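Local coordinates for protein tyrocidine synthase 2 (Brevibacillus parabrevis, PDB 6TA8) that belongs to the nonribosomal peptide synthetases, large modular enzymes, and is represented here by a condensation domain with a two-lobed fold, at residues P237-T242 with Q442-T447; R245-T250 with S415-L420. One frame throughout, in Å; residues are numbered along the deposited sequence.

Contact 1: residues P237-T242 with Q442-T447; sequences PTDFVT and QYEEKT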
ATOM      1  N   PRO A 237     -23.390   2.205   8.970  1.00 50.67           N
ATOM      2  CA  PRO A 237     -23.739   2.982  10.166  1.00 47.80           C
ATOM      3  C   PRO A 237     -22.508   3.417  10.949  1.00 52.86           C
ATOM      4  O   PRO A 237     -21.548   2.660  11.102  1.00 59.08           O
ATOM      5  CB  PRO A 237     -24.604   2.009  10.983  1.00 50.88           C
ATOM      6  CG  PRO A 237     -24.247   0.645  10.477  1.00 55.46           C
ATOM      7  CD  PRO A 237     -23.946   0.842   9.011  1.00 51.68           C
ATOM      8  N   THR A 238     -22.549   4.645  11.459  1.00 54.44           N
ATOM      9  CA  THR A 238     -21.516   5.153  12.351  1.00 50.21           C
ATOM     10  C   THR A 238     -22.115   5.475  13.715  1.00 46.31           C
ATOM     11  O   THR A 238     -23.308   5.769  13.835  1.00 52.80           O
ATOM     12  CB  THR A 238     -20.830   6.404  11.781  1.00 47.55           C
ATOM     13  OG1 THR A 238     -21.766   7.488  11.709  1.00 44.10           O
ATOM     14  CG2 THR A 238     -20.274   6.124  10.397  1.00 52.67           C
ATOM     15  N   ASP A 239     -21.274   5.414  14.751  1.00 50.42           N
ATOM     16  CA  ASP A 239     -21.740   5.780  16.084  1.00 50.64           C
ATOM     17  C   ASP A 239     -22.076   7.264  16.156  1.00 46.43           C
ATOM     18  O   ASP A 239     -23.052   7.654  16.808  1.00 45.11           O
ATOM     19  CB  ASP A 239     -20.695   5.415  17.137  1.00 51.90           C
ATOM     20  CG  ASP A 239     -20.556   3.917  17.330  1.00 50.86           C
ATOM     21  OD1 ASP A 239     -21.574   3.204  17.211  1.00 53.36           O
ATOM     22  OD2 ASP A 239     -19.429   3.455  17.604  1.00 56.58           O
ATOM     23  N   PHE A 240     -21.287   8.103  15.487  1.00 44.01           N
ATOM     24  CA  PHE A 240     -21.511   9.539  15.478  1.00 43.50           C
ATOM     25  C   PHE A 240     -21.342  10.072  14.062  1.00 47.13           C
ATOM     26  O   PHE A 240     -20.780   9.410  13.187  1.00 41.23           O
ATOM     27  CB  PHE A 240     -20.549  10.274  16.422  1.00 44.10           C
ATOM     28  CG  PHE A 240     -20.151   9.474  17.627  1.00 44.71           C
ATOM     29  CD1 PHE A 240     -21.054   9.249  18.653  1.00 46.28           C
ATOM     30  CD2 PHE A 240     -18.875   8.950  17.738  1.00 43.58           C
ATOM     31  CE1 PHE A 240     -20.694   8.512  19.762  1.00 46.23           C
ATOM     32  CE2 PHE A 240     -18.506   8.214  18.848  1.00 41.24           C
ATOM     33  CZ  PHE A 240     -19.418   7.995  19.861  1.00 44.74           C
ATOM     34  N   VAL A 241     -21.839  11.288  13.855  1.00 57.39           N
ATOM     35  CA  VAL A 241     -21.677  12.021  12.605  1.00 51.40           C
ATOM     36  C   VAL A 241     -20.736  13.189  12.865  1.00 64.07           C
ATOM     37  O   VAL A 241     -20.869  13.891  13.875  1.00 65.29           O
ATOM     38  CB  VAL A 241     -23.033  12.509  12.057  1.00 57.74           C
ATOM     39  CG1 VAL A 241     -22.845  13.696  11.121  1.00 57.23           C
ATOM     40  CG2 VAL A 241     -23.758  11.377  11.348  1.00 62.25           C
ATOM     41  N   THR A 242     -19.777  13.389  11.965  1.00 61.19           N
ATOM     42  CA  THR A 242     -18.817  14.470  12.124  1.00 55.58           C
ATOM     43  C   THR A 242     -18.376  14.965  10.755  1.00 57.81           C
ATOM     44  O   THR A 242     -18.452  14.247   9.755  1.00 59.84           O
ATOM     45  CB  THR A 242     -17.598  14.031  12.945  1.00 52.03           C
ATOM     46  OG1 THR A 242     -16.755  15.161  13.197  1.00 54.30           O
ATOM     47  CG2 THR A 242     -16.802  12.974  12.194  1.00 51.82           C
ATOM     48  N   GLN A 442     -16.091   9.101  15.001  1.00 51.06           N
ATOM     49  CA  GLN A 442     -17.177   8.394  14.339  1.00 48.04           C
ATOM     50  C   GLN A 442     -17.517   7.061  14.982  1.00 47.56           C
ATOM     51  O   GLN A 442     -18.672   6.636  14.909  1.00 52.41           O
ATOM     52  CB  GLN A 442     -16.837   8.151  12.861  1.00 42.53           C
ATOM     53  CG  GLN A 442     -16.936   9.388  11.991  1.00 44.27           C
ATOM     54  CD  GLN A 442     -16.386   9.165  10.598  1.00 46.36           C
ATOM     55  OE1 GLN A 442     -15.389   8.465  10.417  1.00 50.46           O
ATOM     56  NE2 GLN A 442     -17.035   9.759   9.605  1.00 43.36           N
ATOM     57  N   TYR A 443     -16.550   6.395  15.609  1.00 47.95           N
ATOM     58  CA  TYR A 443     -16.766   5.095  16.225  1.00 46.79           C
ATOM     59  C   TYR A 443     -16.112   5.050  17.591  1.00 48.96           C
ATOM     60  O   TYR A 443     -15.028   5.605  17.790  1.00 48.94           O
ATOM     61  CB  TYR A 443     -16.189   3.962  15.381  1.00 49.89           C
ATOM     62  CG  TYR A 443     -16.968   3.697  14.136  1.00 50.87           C
ATOM     63  CD1 TYR A 443     -18.177   3.019  14.185  1.00 54.89           C
ATOM     64  CD2 TYR A 443     -16.500   4.129  12.908  1.00 52.24           C
ATOM     65  CE1 TYR A 443     -18.894   2.778  13.040  1.00 50.40           C
ATOM     66  CE2 TYR A 443     -17.207   3.893  11.763  1.00 51.29           C
ATOM     67  CZ  TYR A 443     -18.401   3.219  11.833  1.00 52.50           C
ATOM     68  OH  TYR A 443     -19.097   2.997  10.681  1.00 51.18           O
ATOM     69  N   GLU A 444     -16.771   4.374  18.522  1.00 52.14           N
ATOM     70  CA  GLU A 444     -16.142   3.992  19.772  1.00 54.37           C
ATOM     71  C   GLU A 444     -15.426   2.663  19.577  1.00 50.26           C
ATOM     72  O   GLU A 444     -15.847   1.825  18.774  1.00 50.54           O
ATOM     73  CB  GLU A 444     -17.176   3.891  20.893  1.00 51.31           C
ATOM     74  CG  GLU A 444     -17.815   5.225  21.250  1.00 58.80           C
ATOM     75  CD  GLU A 444     -18.943   5.090  22.255  1.00 72.03           C
ATOM     76  OE1 GLU A 444     -19.741   4.138  22.131  1.00 77.19           O
ATOM     77  OE2 GLU A 444     -19.034   5.941  23.165  1.00 59.71           O
ATOM     78  N   GLU A 445     -14.327   2.481  20.313  1.00 49.70           N
ATOM     79  CA  GLU A 445     -13.502   1.288  20.147  1.00 51.94           C
ATOM     80  C   GLU A 445     -14.289   0.001  20.361  1.00 52.87           C
ATOM     81  O   GLU A 445     -13.874  -1.056  19.875  1.00 50.03           O
ATOM     82  CB  GLU A 445     -12.312   1.331  21.106  1.00 50.17           C
ATOM     83  CG  GLU A 445     -11.137   0.475  20.665  1.00 52.21           C
ATOM     84  CD  GLU A 445     -10.162   0.195  21.790  1.00 64.27           C
ATOM     85  OE1 GLU A 445     -10.486  -0.633  22.667  1.00 75.92           O
ATOM     86  OE2 GLU A 445      -9.068   0.800  21.794  1.00 72.24           O
ATOM     87  N   LYS A 446     -15.416   0.071  21.070  1.00 54.23           N
ATOM     88  CA  LYS A 446     -16.237  -1.112  21.300  1.00 51.11           C
ATOM     89  C   LYS A 446     -17.009  -1.502  20.045  1.00 51.14           C
ATOM     90  O   LYS A 446     -17.188  -2.693  19.769  1.00 49.53           O
ATOM     91  CB  LYS A 446     -17.198  -0.865  22.466  1.00 49.38           C
ATOM     92  CG  LYS A 446     -16.599  -1.080  23.859  1.00 59.17           C
ATOM     93  CD  LYS A 446     -15.476  -0.096  24.171  1.00 62.32           C
ATOM     94  CE  LYS A 446     -15.937   1.348  24.027  1.00 57.21           C
ATOM     95  NZ  LYS A 446     -14.799   2.268  23.741  1.00 58.54           N
ATOM     96  N   THR A 447     -17.473  -0.512  19.278  1.00 47.42           N
ATOM     97  CA  THR A 447     -18.151  -0.804  18.018  1.00 49.08           C
ATOM     98  C   THR A 447     -17.185  -1.396  17.000  1.00 52.50           C
ATOM     99  O   THR A 447     -17.554  -2.289  16.228  1.00 54.51           O
ATOM    100  CB  THR A 447     -18.798   0.466  17.465  1.00 55.03           C
ATOM    101  OG1 THR A 447     -19.648   1.044  18.463  1.00 55.94           O
ATOM    102  CG2 THR A 447     -19.623   0.154  16.222  1.00 49.55           C
TER

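Contact 2: residues R245-T250 with S415-L420; sequences RKQKHT and SERVFL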
ATOM      1  N   ARG A 245     -12.589  15.038   9.461  1.00 52.90           N
ATOM      2  CA  ARG A 245     -11.921  13.838   8.976  1.00 53.14           C
ATOM      3  C   ARG A 245     -10.406  13.919   9.120  1.00 54.49           C
ATOM      4  O   ARG A 245      -9.682  13.237   8.386  1.00 55.86           O
ATOM      5  CB  ARG A 245     -12.303  13.574   7.518  1.00 51.50           C
ATOM      6  CG  ARG A 245     -13.552  14.312   7.062  1.00 60.87           C
ATOM      7  CD  ARG A 245     -14.227  13.603   5.897  1.00 70.93           C
ATOM      8  NE  ARG A 245     -15.047  12.477   6.337  1.00 65.98           N
ATOM      9  CZ  ARG A 245     -16.286  12.592   6.803  1.00 67.28           C
ATOM     10  NH1 ARG A 245     -16.855  13.787   6.895  1.00 66.53           N
ATOM     11  NH2 ARG A 245     -16.959  11.513   7.179  1.00 63.30           N
ATOM     12  N   LYS A 246      -9.914  14.735  10.051  1.00 55.15           N
ATOM     13  CA  LYS A 246      -8.478  14.895  10.228  1.00 45.08           C
ATOM     14  C   LYS A 246      -7.849  13.606  10.743  1.00 45.85           C
ATOM     15  O   LYS A 246      -8.486  12.805  11.432  1.00 48.90           O
ATOM     16  CB  LYS A 246      -8.183  16.049  11.187  1.00 54.28           C
ATOM     17  CG  LYS A 246      -8.377  17.426  10.570  1.00 58.04           C
ATOM     18  CD  LYS A 246      -7.788  18.519  11.448  1.00 51.49           C
ATOM     19  CE  LYS A 246      -8.501  18.601  12.787  1.00 63.32           C
ATOM     20  NZ  LYS A 246      -7.948  19.686  13.645  1.00 62.24           N
ATOM     21  N   GLN A 247      -6.574  13.411  10.397  1.00 48.92           N
ATOM     22  CA  GLN A 247      -5.885  12.171  10.735  1.00 43.77           C
ATOM     23  C   GLN A 247      -5.520  12.084  12.212  1.00 50.55           C
ATOM     24  O   GLN A 247      -5.217  10.987  12.696  1.00 47.23           O
ATOM     25  CB  GLN A 247      -4.625  12.025   9.881  1.00 41.64           C
ATOM     26  CG  GLN A 247      -4.143  10.595   9.717  1.00 54.75           C
ATOM     27  CD  GLN A 247      -4.986   9.803   8.738  1.00 47.76           C
ATOM     28  OE1 GLN A 247      -5.582   8.786   9.093  1.00 51.93           O
ATOM     29  NE2 GLN A 247      -5.039  10.266   7.495  1.00 37.50           N
ATOM     30  N   LYS A 248      -5.538  13.204  12.939  1.00 43.93           N
ATOM     31  CA  LYS A 248      -5.165  13.175  14.348  1.00 43.37           C
ATOM     32  C   LYS A 248      -6.122  12.337  15.185  1.00 44.30           C
ATOM     33  O   LYS A 248      -5.729  11.843  16.247  1.00 41.18           O
ATOM     34  CB  LYS A 248      -5.094  14.599  14.904  1.00 50.06           C
ATOM     35  CG  LYS A 248      -6.398  15.374  14.804  1.00 54.78           C
ATOM     36  CD  LYS A 248      -6.280  16.735  15.469  1.00 54.40           C
ATOM     37  CE  LYS A 248      -5.168  17.560  14.843  1.00 64.33           C
ATOM     38  NZ  LYS A 248      -4.910  18.814  15.604  1.00 69.69           N
ATOM     39  N   HIS A 249      -7.360  12.156  14.730  1.00 48.49           N
ATOM     40  CA  HIS A 249      -8.351  11.364  15.445  1.00 45.64           C
ATOM     41  C   HIS A 249      -8.367   9.905  15.009  1.00 43.52           C
ATOM     42  O   HIS A 249      -9.302   9.177  15.360  1.00 44.67           O
ATOM     43  CB  HIS A 249      -9.743  11.974  15.259  1.00 41.79           C
ATOM     44  CG  HIS A 249      -9.801  13.442  15.545  1.00 45.86           C
ATOM     45  ND1 HIS A 249      -9.878  13.948  16.824  1.00 47.64           N
ATOM     46  CD2 HIS A 249      -9.795  14.513  14.717  1.00 52.57           C
ATOM     47  CE1 HIS A 249      -9.916  15.268  16.773  1.00 47.45           C
ATOM     48  NE2 HIS A 249      -9.866  15.636  15.504  1.00 53.83           N
ATOM     49  N   THR A 250      -7.361   9.462  14.260  1.00 42.59           N
ATOM     50  CA  THR A 250      -7.339   8.101  13.743  1.00 45.86           C
ATOM     51  C   THR A 250      -6.772   7.143  14.784  1.00 44.02           C
ATOM     52  O   THR A 250      -5.687   7.372  15.327  1.00 47.52           O
ATOM     53  CB  THR A 250      -6.514   8.030  12.458  1.00 43.49           C
ATOM     54  OG1 THR A 250      -7.228   8.670  11.393  1.00 43.46           O
ATOM     55  CG2 THR A 250      -6.240   6.583  12.077  1.00 39.17           C
ATOM     56  N   SER A 415      -4.138  15.987   8.022  1.00 48.33           N
ATOM     57  CA  SER A 415      -4.524  15.339   6.776  1.00 52.89           C
ATOM     58  C   SER A 415      -5.912  14.720   6.896  1.00 50.17           C
ATOM     59  O   SER A 415      -6.269  14.148   7.929  1.00 52.21           O
ATOM     60  CB  SER A 415      -3.502  14.268   6.393  1.00 49.28           C
ATOM     61  OG  SER A 415      -3.824  13.677   5.148  1.00 55.45           O
ATOM     62  N   GLU A 416      -6.691  14.832   5.825  1.00 54.47           N
ATOM     63  CA  GLU A 416      -8.074  14.376   5.835  1.00 53.34           C
ATOM     64  C   GLU A 416      -8.159  12.886   5.531  1.00 48.67           C
ATOM     65  O   GLU A 416      -7.436  12.367   4.677  1.00 48.90           O
ATOM     66  CB  GLU A 416      -8.899  15.162   4.816  1.00 49.35           C
ATOM     67  CG  GLU A 416      -8.963  16.661   5.082  1.00 54.47           C
ATOM     68  CD  GLU A 416      -7.751  17.407   4.553  1.00 51.79           C
ATOM     69  OE1 GLU A 416      -6.854  16.760   3.974  1.00 46.20           O
ATOM     70  OE2 GLU A 416      -7.697  18.643   4.718  1.00 59.64           O
ATOM     71  N   ARG A 417      -9.053  12.201   6.239  1.00 49.11           N
ATOM     72  CA  ARG A 417      -9.305  10.791   5.981  1.00 50.40           C
ATOM     73  C   ARG A 417     -10.167  10.635   4.735  1.00 49.49           C
ATOM     74  O   ARG A 417     -11.096  11.414   4.504  1.00 52.16           O
ATOM     75  CB  ARG A 417      -9.994  10.138   7.180  1.00 48.02           C
ATOM     76  CG  ARG A 417      -9.097   9.947   8.391  1.00 51.46           C
ATOM     77  CD  ARG A 417      -9.866   9.346   9.558  1.00 49.69           C
ATOM     78  NE  ARG A 417     -10.650   8.183   9.153  1.00 43.73           N
ATOM     79  CZ  ARG A 417     -10.178   6.942   9.105  1.00 47.22           C
ATOM     80  NH1 ARG A 417      -8.918   6.696   9.439  1.00 45.15           N
ATOM     81  NH2 ARG A 417     -10.965   5.944   8.725  1.00 46.08           N
ATOM     82  N   VAL A 418      -9.852   9.624   3.932  1.00 46.05           N
ATOM     83  CA  VAL A 418     -10.567   9.373   2.689  1.00 49.11           C
ATOM     84  C   VAL A 418     -11.605   8.269   2.852  1.00 40.58           C
ATOM     85  O   VAL A 418     -12.720   8.383   2.343  1.00 46.14           O
ATOM     86  CB  VAL A 418      -9.569   9.037   1.561  1.00 53.29           C
ATOM     87  CG1 VAL A 418     -10.309   8.675   0.280  1.00 47.91           C
ATOM     88  CG2 VAL A 418      -8.626  10.207   1.325  1.00 49.57           C
ATOM     89  N   PHE A 419     -11.261   7.205   3.569  1.00 43.90           N
ATOM     90  CA  PHE A 419     -12.136   6.057   3.747  1.00 40.35           C
ATOM     91  C   PHE A 419     -12.641   5.994   5.181  1.00 45.48           C
ATOM     92  O   PHE A 419     -11.918   6.340   6.123  1.00 55.11           O
ATOM     93  CB  PHE A 419     -11.412   4.759   3.386  1.00 39.90           C
ATOM     94  CG  PHE A 419     -11.050   4.659   1.935  1.00 48.77           C
ATOM     95  CD1 PHE A 419     -12.015   4.364   0.988  1.00 43.76           C
ATOM     96  CD2 PHE A 419      -9.746   4.870   1.515  1.00 50.56           C
ATOM     97  CE1 PHE A 419     -11.689   4.275  -0.350  1.00 47.10           C
ATOM     98  CE2 PHE A 419      -9.413   4.783   0.178  1.00 53.91           C
ATOM     99  CZ  PHE A 419     -10.385   4.485  -0.757  1.00 56.17           C
ATOM    100  N   LEU A 420     -13.889   5.550   5.337  1.00 40.08           N
ATOM    101  CA  LEU A 420     -14.472   5.419   6.667  1.00 43.05           C
ATOM    102  C   LEU A 420     -13.778   4.334   7.480  1.00 44.89           C
ATOM    103  O   LEU A 420     -13.676   4.449   8.706  1.00 49.73           O
ATOM    104  CB  LEU A 420     -15.968   5.127   6.547  1.00 51.93           C
ATOM    105  CG  LEU A 420     -16.805   5.179   7.822  1.00 53.41           C
ATOM    106  CD1 LEU A 420     -17.972   6.130   7.634  1.00 54.49           C
ATOM    107  CD2 LEU A 420     -17.297   3.789   8.176  1.00 52.65           C
TER

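Contact 1: residues P237-T242 with Q442-T447
Asp-239 reaches from the 237-242 loop to the start of helix 445-466, and one carboxylate oxygen, OD2, takes two bonds there. Its syn lone pair receives the hydroxyl of Thr-447, OG1 to OD2 2.6 Å, while its anti lone pair receives the backbone N of Glu-444, at 3.0 Å from OD2 and nearly straight (165°). Glu-444 is the N-cap residue, so the carboxylate sits beside the helix start. The first torsion of Asp-239, with CG beside the backbone N (chi1 -70°), directs the group that way. Further along, Tyr-443 gives its hydroxyl proton to the carbonyl of Pro-237, OH to O 2.5 Å, coming from above the carbonyl plane rather than along a lone pair. Between these side-chain bonds the carbonyl O of Gln-442 accepts the N of Phe-240 at 3.1 Å and, more weakly, the N of Asp-239. Apolar contacts surround these bonds. CG2 of Thr-238 lies 3.4 Å from Tyr-443 OH, the side chains crossing at about a right angle. At the ring edge of Phe-240, its CZ lies 3.5 Å from Glu-444 CG. The methyl CG2 of Thr-242 rests on CG of Gln-442 at 3.6 Å, whereas its hydroxyl turns to the N of Asp-244. The contact thus holds the connection between helix 221-229 and strand 250-256 to the turn joining strand 431-439 to helix 445-466. Two donors on OD2, one on each lone pair, probably limit the carboxylate's rotation; the helix start probably favours its negative charge, though Glu-444 nearby would partly offset this.

Contact 2: residues R245-T250 with S415-L420
Arg-417 and Thr-250 meet because the arginine leaves its backbone with CG beside N (chi1 -72°), runs extended through chi2 and then bends at chi3 (48°), which carries the guanidinium to the threonine hydroxyl. NH1 donates to Thr-250 OG1 at 3.3 Å, with the oxygen tilted somewhat from the guanidinium plane. Gln-247, folded at chi2 (76°), turns its amide back so that OE1 accepts the proton of the same hydroxyl, OG1 to OE1 2.8 Å. Its amide plane stands steeply to the guanidinium, and OE1 also packs on CG of Arg-417 at 3.8 Å. Behind these side chains the backbones form a single beta bridge between Lys-246 and Glu-416: the N of Arg-417 donates to the carbonyl O of Arg-245, and the N of Gln-247 donates weakly to O of Ser-415. CB of Arg-245 adds packing against CB of Arg-417, 4.2 Å away. Glu-416 directs its carboxylate to Thr-50. In this chain of hydrogen bonds the Thr-250 hydroxyl both accepts, from Arg-417, and donates, to Gln-247, tying the residue that opens strand 250-256 to the loop leading into strand 421-428. Together with a weak bond from Arg-417 NH2 to Leu-420 O, it probably limits the guanidinium's movement.

Overall arrangement
Both contacts are only partly buried, but contact 1 lies farther out, its centre about 25 Å from the centre of the chain against about 17 Å for contact 2. They share the long connection between helix 221-229 and strand 250-256: contact 1 joins its middle part to the start of helix 445-466, and contact 2 its last part to the approach to strand 421-428. The outer contact relies on an aspartate at a helix start and a tyrosine hydroxyl; the inner one combines a beta bridge with a chain of hydrogen bonds through arginine, threonine and glutamine. The centres of contact 1 and contact 2 are about 13 Å apart. Leu-420 of contact 2 packs against Thr-238 and Tyr-443, so the two touch through this leucine.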